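Local coordinates for probable csgAB operon transcriptional regulatory protein (Salmonella typhimurium, PDB 5XP0) that acts as the master regulator of curli fimbriae expression, is needed for csgAB transcription and promotes biofilm formation as a DNA-binding regulator, represented by its atypical receiver domain, at residues Val63-Met68 / Asp80-Lys85; Glu104-Pro109 / Ser144-His149. All blocks are in the same frame, centred on the assembly; numbering follows the deposited sequence.

Overall arrangement
From the N terminus the chain first meets interaction 1, in which strand 61-66 and the C-terminal part of helix 72-83 come together, closing a largely helical loop of 11 residues, within a beta-alpha-beta unit that strand 90-94 completes. Interaction 2 opens only later, at helix 102-107, and closes with the last helix, 140-147, spanning strand 111-114 and helix 121-132. The two contacts thus follow in series, neither nested nor crossed, with centres about 15 Å apart. The 104-109 segment joins them: Trp108 packs on Met65 and Met67, while Pro109 lies against Leu82 and Ser83. Together they run from the central parallel sheet of the receiver domain out to the chain's last helix.

Interaction 1. Residues Val63-Met68 / Asp80-Lys85; sequences VLMDMM and DNLSRK
Met65 extends CG opposite its backbone N (chi1 174°), then bends at both chi2 and chi3, folding its side chain round so that the terminal methyl, not the sulfur, turns to Leu82. Leu82 takes the other choice at chi1, -67°, with CG anti to its own carbonyl carbon, and sends CD1 from helix 72-83 toward the strand. Met65 CE and Leu82 CD1 end 4.0 Å apart, the two side chains crossing at a slant. Val63, two residues earlier on the same side of the strand, brings CG1 to 4.4 Å from Leu82 CD1. One leucine methyl, CD1, is therefore the nearest to both strand residues.

All three side chains are buried and no hydrogen bond spans the segments; the contact is small and purely apolar. At the end of the strand, Asp66 OD1 accepts the backbone N of Met68 at 3.1 Å, from above the carboxylate plane, forming an Asx turn. OD1 is also bonded by Asn95 and OD2 by Thr24, while Gln29 of the second subunit bonds OD2 as well, so the carboxylate is firmly placed and linked to the second subunit.

Strand 61-66 is the central strand of the five-stranded parallel sheet, between 19-24 and 90-94, as expected for a CheY-like receiver fold. Helix 72-83 covers one face of it as the connection of the unit leading to strand 90-94, and Trp78 of this helix and Trp108 pack on Met65 too.

Interaction 2. Residues Glu104-Pro109 / Ser144-His149; sequences EIENWP and SYLITH
Glu106 meets helix 140-147 through the aliphatic base of its side chain. Its CB lies 3.6 Å from Leu146 CD2 and is also near Tyr145, whose CE2 is 4.0 Å away; the methylene comes to the edge of the phenol ring, near its plane, and not over a face. Next along, CG is anti to the backbone N (chi1 -172°) and remains against the same leucine methyl, at 3.7 Å from Leu146 CD2. The chain then bends at chi2, -86°, and beyond CG neither CD nor the carboxylate oxygens make a close approach to the 144-149 segment.

Leu146 reaches over from its helix with CD2 and crosses the glutamate obliquely, while its side chain also touches Phe138. Where that helix ends, Ser144 O takes two bonds from Thr148, from N and from OG1, each at 3.1 Å and arriving on opposite faces of the carbonyl plane.

Between 104-109 and 144-149, near the surface, the close contacts thus involve only carbon atoms: a methylene pair, a leucine methyl and a ring carbon. With no hydrogen bond or salt bridge between the segments, their attachment here rests on van der Waals packing, and the glutamate contributes its hydrocarbon part, not its charge.

Interaction 1. Residues Val63-Met68 / Asp80-Lys85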
loop_
_atom_site.group_PDB
_atom_site.type_symbol
_atom_site.label_atom_id
_atom_site.label_comp_id
_atom_site.label_asym_id
_atom_site.label_seq_id
_atom_site.Cartn_x
_atom_site.Cartn_y
_atom_site.Cartn_z
ATOM N N VAL B 63 8.200 0.404 14.401
ATOM C CA VAL B 63 8.051 -0.498 13.267
ATOM C C VAL B 63 6.571 -0.705 13.019
ATOM O O VAL B 63 5.824 -1.052 13.934
ATOM C CB VAL B 63 8.745 -1.834 13.540
ATOM C CG1 VAL B 63 8.402 -2.796 12.472
ATOM C CG2 VAL B 63 10.282 -1.644 13.710
ATOM N N LEU B 64 6.130 -0.440 11.802
ATOM C CA LEU B 64 4.780 -0.815 11.393
ATOM C C LEU B 64 4.907 -2.029 10.496
ATOM O O LEU B 64 5.367 -1.915 9.360
ATOM C CB LEU B 64 4.078 0.312 10.661
ATOM C CG LEU B 64 3.746 1.584 11.409
ATOM C CD1 LEU B 64 2.984 2.556 10.465
ATOM C CD2 LEU B 64 2.916 1.216 12.591
ATOM N N MET B 65 4.505 -3.173 11.018
ATOM C CA MET B 65 4.726 -4.490 10.406
ATOM C C MET B 65 3.465 -4.911 9.671
ATOM O O MET B 65 2.446 -5.188 10.310
ATOM C CB MET B 65 5.031 -5.502 11.500
ATOM C CG MET B 65 5.141 -6.945 11.009
ATOM S SD MET B 65 6.523 -7.059 9.920
ATOM C CE MET B 65 7.883 -6.648 11.003
ATOM N N ASP B 66 3.534 -5.007 8.347
ATOM C CA ASP B 66 2.325 -5.269 7.544
ATOM C C ASP B 66 1.940 -6.753 7.579
ATOM O O ASP B 66 2.450 -7.563 6.809
ATOM C CB ASP B 66 2.538 -4.817 6.109
ATOM C CG ASP B 66 1.231 -4.831 5.285
ATOM O OD1 ASP B 66 0.218 -5.380 5.768
ATOM O OD2 ASP B 66 1.218 -4.248 4.185
ATOM N N MET B 67 0.934 -7.076 8.385
ATOM C CA MET B 67 0.526 -8.455 8.580
ATOM C C MET B 67 -0.094 -9.063 7.329
ATOM O O MET B 67 -0.068 -10.279 7.174
ATOM C CB MET B 67 -0.447 -8.525 9.742
ATOM C CG MET B 67 0.227 -8.252 11.035
ATOM S SD MET B 67 1.405 -9.492 11.498
ATOM C CE MET B 67 0.303 -10.830 11.859
ATOM N N MET B 68 -0.615 -8.257 6.414
ATOM C CA MET B 68 -1.149 -8.832 5.182
ATOM C C MET B 68 -0.058 -9.354 4.266
ATOM O O MET B 68 -0.357 -10.104 3.338
ATOM C CB MET B 68 -1.944 -7.791 4.405
ATOM C CG MET B 68 -3.395 -7.639 4.773
ATOM S SD MET B 68 -4.150 -6.360 3.719
ATOM C CE MET B 68 -5.733 -6.134 4.581
ATOM N N ASP B 80 12.249 -12.959 15.054
ATOM C CA ASP B 80 13.589 -13.381 15.469
ATOM C C ASP B 80 14.568 -12.207 15.435
ATOM O O ASP B 80 15.261 -11.941 16.417
ATOM C CB ASP B 80 14.080 -14.521 14.565
ATOM C CG ASP B 80 15.432 -15.111 15.010
ATOM O OD1 ASP B 80 15.839 -14.877 16.162
ATOM O OD2 ASP B 80 16.084 -15.812 14.207
ATOM N N ASN B 81 14.627 -11.459 14.334
ATOM C CA ASN B 81 15.690 -10.456 14.308
ATOM C C ASN B 81 15.307 -9.156 15.012
ATOM O O ASN B 81 16.202 -8.465 15.503
ATOM C CB ASN B 81 16.162 -10.175 12.886
ATOM C CG ASN B 81 15.063 -9.847 11.980
ATOM O OD1 ASN B 81 13.908 -10.119 12.276
ATOM N ND2 ASN B 81 15.397 -9.233 10.856
ATOM N N LEU B 82 14.017 -8.837 15.169
ATOM C CA LEU B 82 13.690 -7.656 15.965
ATOM C C LEU B 82 13.896 -7.891 17.459
ATOM O O LEU B 82 14.218 -6.950 18.190
ATOM C CB LEU B 82 12.265 -7.199 15.662
ATOM C CG LEU B 82 12.092 -6.661 14.245
ATOM C CD1 LEU B 82 10.642 -6.353 13.919
ATOM C CD2 LEU B 82 12.898 -5.407 14.082
ATOM N N SER B 83 13.794 -9.137 17.935
ATOM C CA SER B 83 14.066 -9.412 19.344
ATOM C C SER B 83 15.547 -9.271 19.688
ATOM O O SER B 83 15.891 -8.983 20.841
ATOM C CB SER B 83 13.595 -10.815 19.719
ATOM O OG SER B 83 14.387 -11.786 19.059
ATOM N N ARG B 84 16.395 -9.434 18.739
ATOM C CA ARG B 84 17.800 -9.247 18.942
ATOM C C ARG B 84 18.082 -7.803 19.240
ATOM O O ARG B 84 19.124 -7.444 19.697
ATOM C CB ARG B 84 18.546 -9.604 17.679
ATOM C CG ARG B 84 19.768 -10.427 17.856
ATOM C CD ARG B 84 19.728 -11.662 16.982
ATOM N NE ARG B 84 19.803 -11.296 15.576
ATOM C CZ ARG B 84 19.362 -12.058 14.605
ATOM N NH1 ARG B 84 18.832 -13.239 14.876
ATOM N NH2 ARG B 84 19.460 -11.636 13.363
ATOM N N LYS B 85 17.141 -6.957 18.918
ATOM C CA LYS B 85 17.328 -5.562 19.067
ATOM C C LYS B 85 16.691 -5.058 20.284
ATOM O O LYS B 85 16.196 -5.813 21.112
ATOM C CB LYS B 85 16.752 -4.843 17.841
#

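Interaction 2. Residues Glu104-Pro109 / Ser144-His149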
loop_
_atom_site.group_PDB
_atom_site.type_symbol
_atom_site.label_atom_id
_atom_site.label_comp_id
_atom_site.label_asym_id
_atom_site.label_seq_id
_atom_site.Cartn_x
_atom_site.Cartn_y
_atom_site.Cartn_z
ATOM N N GLU B 104 -0.682 -15.022 19.753
ATOM C CA GLU B 104 0.303 -14.690 18.718
ATOM C C GLU B 104 0.776 -13.252 18.847
ATOM O O GLU B 104 1.964 -12.967 18.705
ATOM C CB GLU B 104 -0.278 -14.913 17.319
ATOM C CG GLU B 104 -0.856 -16.298 17.073
ATOM C CD GLU B 104 0.001 -17.384 17.643
ATOM O OE1 GLU B 104 1.235 -17.303 17.495
ATOM O OE2 GLU B 104 -0.557 -18.316 18.258
ATOM N N ILE B 105 -0.143 -12.327 19.090
ATOM C CA ILE B 105 0.254 -10.943 19.306
ATOM C C ILE B 105 1.284 -10.839 20.431
ATOM O O ILE B 105 2.305 -10.153 20.299
ATOM C CB ILE B 105 -0.987 -10.098 19.599
ATOM C CG1 ILE B 105 -1.837 -10.008 18.352
ATOM C CG2 ILE B 105 -0.588 -8.735 20.107
ATOM C CD1 ILE B 105 -3.266 -9.619 18.623
ATOM N N GLU B 106 1.020 -11.499 21.560
ATOM C CA GLU B 106 1.929 -11.426 22.702
ATOM C C GLU B 106 3.323 -11.903 22.356
ATOM O O GLU B 106 4.298 -11.423 22.945
ATOM C CB GLU B 106 1.397 -12.263 23.870
ATOM C CG GLU B 106 2.162 -12.131 25.190
ATOM C CD GLU B 106 3.368 -13.074 25.302
ATOM O OE1 GLU B 106 3.408 -14.135 24.626
ATOM O OE2 GLU B 106 4.264 -12.776 26.114
ATOM N N ASN B 107 3.440 -12.868 21.443
ATOM C CA ASN B 107 4.765 -13.385 21.111
ATOM C C ASN B 107 5.591 -12.422 20.274
ATOM O O ASN B 107 6.786 -12.655 20.099
ATOM C CB ASN B 107 4.635 -14.714 20.376
ATOM C CG ASN B 107 5.117 -15.859 21.212
ATOM O OD1 ASN B 107 6.297 -16.200 21.187
ATOM N ND2 ASN B 107 4.220 -16.436 21.996
ATOM N N TRP B 108 5.009 -11.358 19.757
ATOM C CA TRP B 108 5.816 -10.354 19.062
ATOM C C TRP B 108 6.693 -9.608 20.064
ATOM O O TRP B 108 6.184 -9.103 21.062
ATOM C CB TRP B 108 4.906 -9.372 18.329
ATOM C CG TRP B 108 4.481 -9.917 17.016
ATOM C CD1 TRP B 108 3.381 -10.690 16.753
ATOM C CD2 TRP B 108 5.162 -9.754 15.773
ATOM N NE1 TRP B 108 3.333 -11.003 15.410
ATOM C CE2 TRP B 108 4.418 -10.447 14.789
ATOM C CE3 TRP B 108 6.321 -9.088 15.390
ATOM C CZ2 TRP B 108 4.805 -10.491 13.464
ATOM C CZ3 TRP B 108 6.710 -9.151 14.075
ATOM C CH2 TRP B 108 5.946 -9.831 13.123
ATOM N N PRO B 109 7.987 -9.451 19.814
ATOM C CA PRO B 109 8.798 -8.666 20.748
ATOM C C PRO B 109 8.445 -7.196 20.637
ATOM O O PRO B 109 8.025 -6.720 19.583
ATOM C CB PRO B 109 10.237 -8.946 20.305
ATOM C CG PRO B 109 10.117 -9.235 18.844
ATOM C CD PRO B 109 8.780 -9.960 18.688
ATOM N N SER B 144 -5.620 -6.089 28.611
ATOM C CA SER B 144 -5.769 -6.882 29.828
ATOM C C SER B 144 -5.115 -8.247 29.671
ATOM O O SER B 144 -4.436 -8.730 30.592
ATOM C CB SER B 144 -7.242 -7.060 30.206
ATOM O OG SER B 144 -7.336 -7.824 31.423
ATOM N N TYR B 145 -5.304 -8.880 28.516
ATOM C CA TYR B 145 -4.620 -10.139 28.249
ATOM C C TYR B 145 -3.119 -9.973 28.385
ATOM O O TYR B 145 -2.447 -10.783 29.026
ATOM C CB TYR B 145 -4.953 -10.641 26.845
ATOM C CG TYR B 145 -4.173 -11.888 26.466
ATOM C CD1 TYR B 145 -4.615 -13.160 26.841
ATOM C CD2 TYR B 145 -2.986 -11.792 25.751
ATOM C CE1 TYR B 145 -3.902 -14.300 26.476
ATOM C CE2 TYR B 145 -2.268 -12.921 25.381
ATOM C CZ TYR B 145 -2.725 -14.168 25.748
ATOM O OH TYR B 145 -1.989 -15.267 25.387
ATOM N N LEU B 146 -2.575 -8.916 27.793
ATOM C CA LEU B 146 -1.130 -8.761 27.797
ATOM C C LEU B 146 -0.624 -8.457 29.198
ATOM O O LEU B 146 0.453 -8.922 29.583
ATOM C CB LEU B 146 -0.690 -7.675 26.808
ATOM C CG LEU B 146 -0.917 -7.986 25.315
ATOM C CD1 LEU B 146 -0.581 -6.771 24.444
ATOM C CD2 LEU B 146 -0.111 -9.221 24.911
ATOM N N ILE B 147 -1.386 -7.687 29.979
ATOM C CA ILE B 147 -0.893 -7.283 31.295
ATOM C C ILE B 147 -0.856 -8.471 32.241
ATOM O O ILE B 147 0.050 -8.579 33.078
ATOM C CB ILE B 147 -1.745 -6.132 31.864
ATOM C CG1 ILE B 147 -1.409 -4.857 31.116
ATOM C CG2 ILE B 147 -1.534 -5.962 33.357
ATOM C CD1 ILE B 147 -2.301 -3.688 31.385
ATOM N N THR B 148 -1.843 -9.304 32.161
ATOM C CA THR B 148 -1.956 -10.367 33.073
ATOM C C THR B 148 -1.630 -11.863 32.718
ATOM O O THR B 148 -2.341 -12.671 33.128
ATOM C CB THR B 148 -3.406 -10.325 33.640
ATOM O OG1 THR B 148 -4.211 -10.982 32.730
ATOM C CG2 THR B 148 -3.978 -9.048 33.850
ATOM N N HIS B 149 -0.603 -12.352 32.027
ATOM C CA HIS B 149 0.521 -11.746 31.384
ATOM C C HIS B 149 0.538 -12.144 29.932
ATOM O O HIS B 149 0.968 -13.217 29.557
ATOM C CB HIS B 149 1.786 -12.286 32.007
#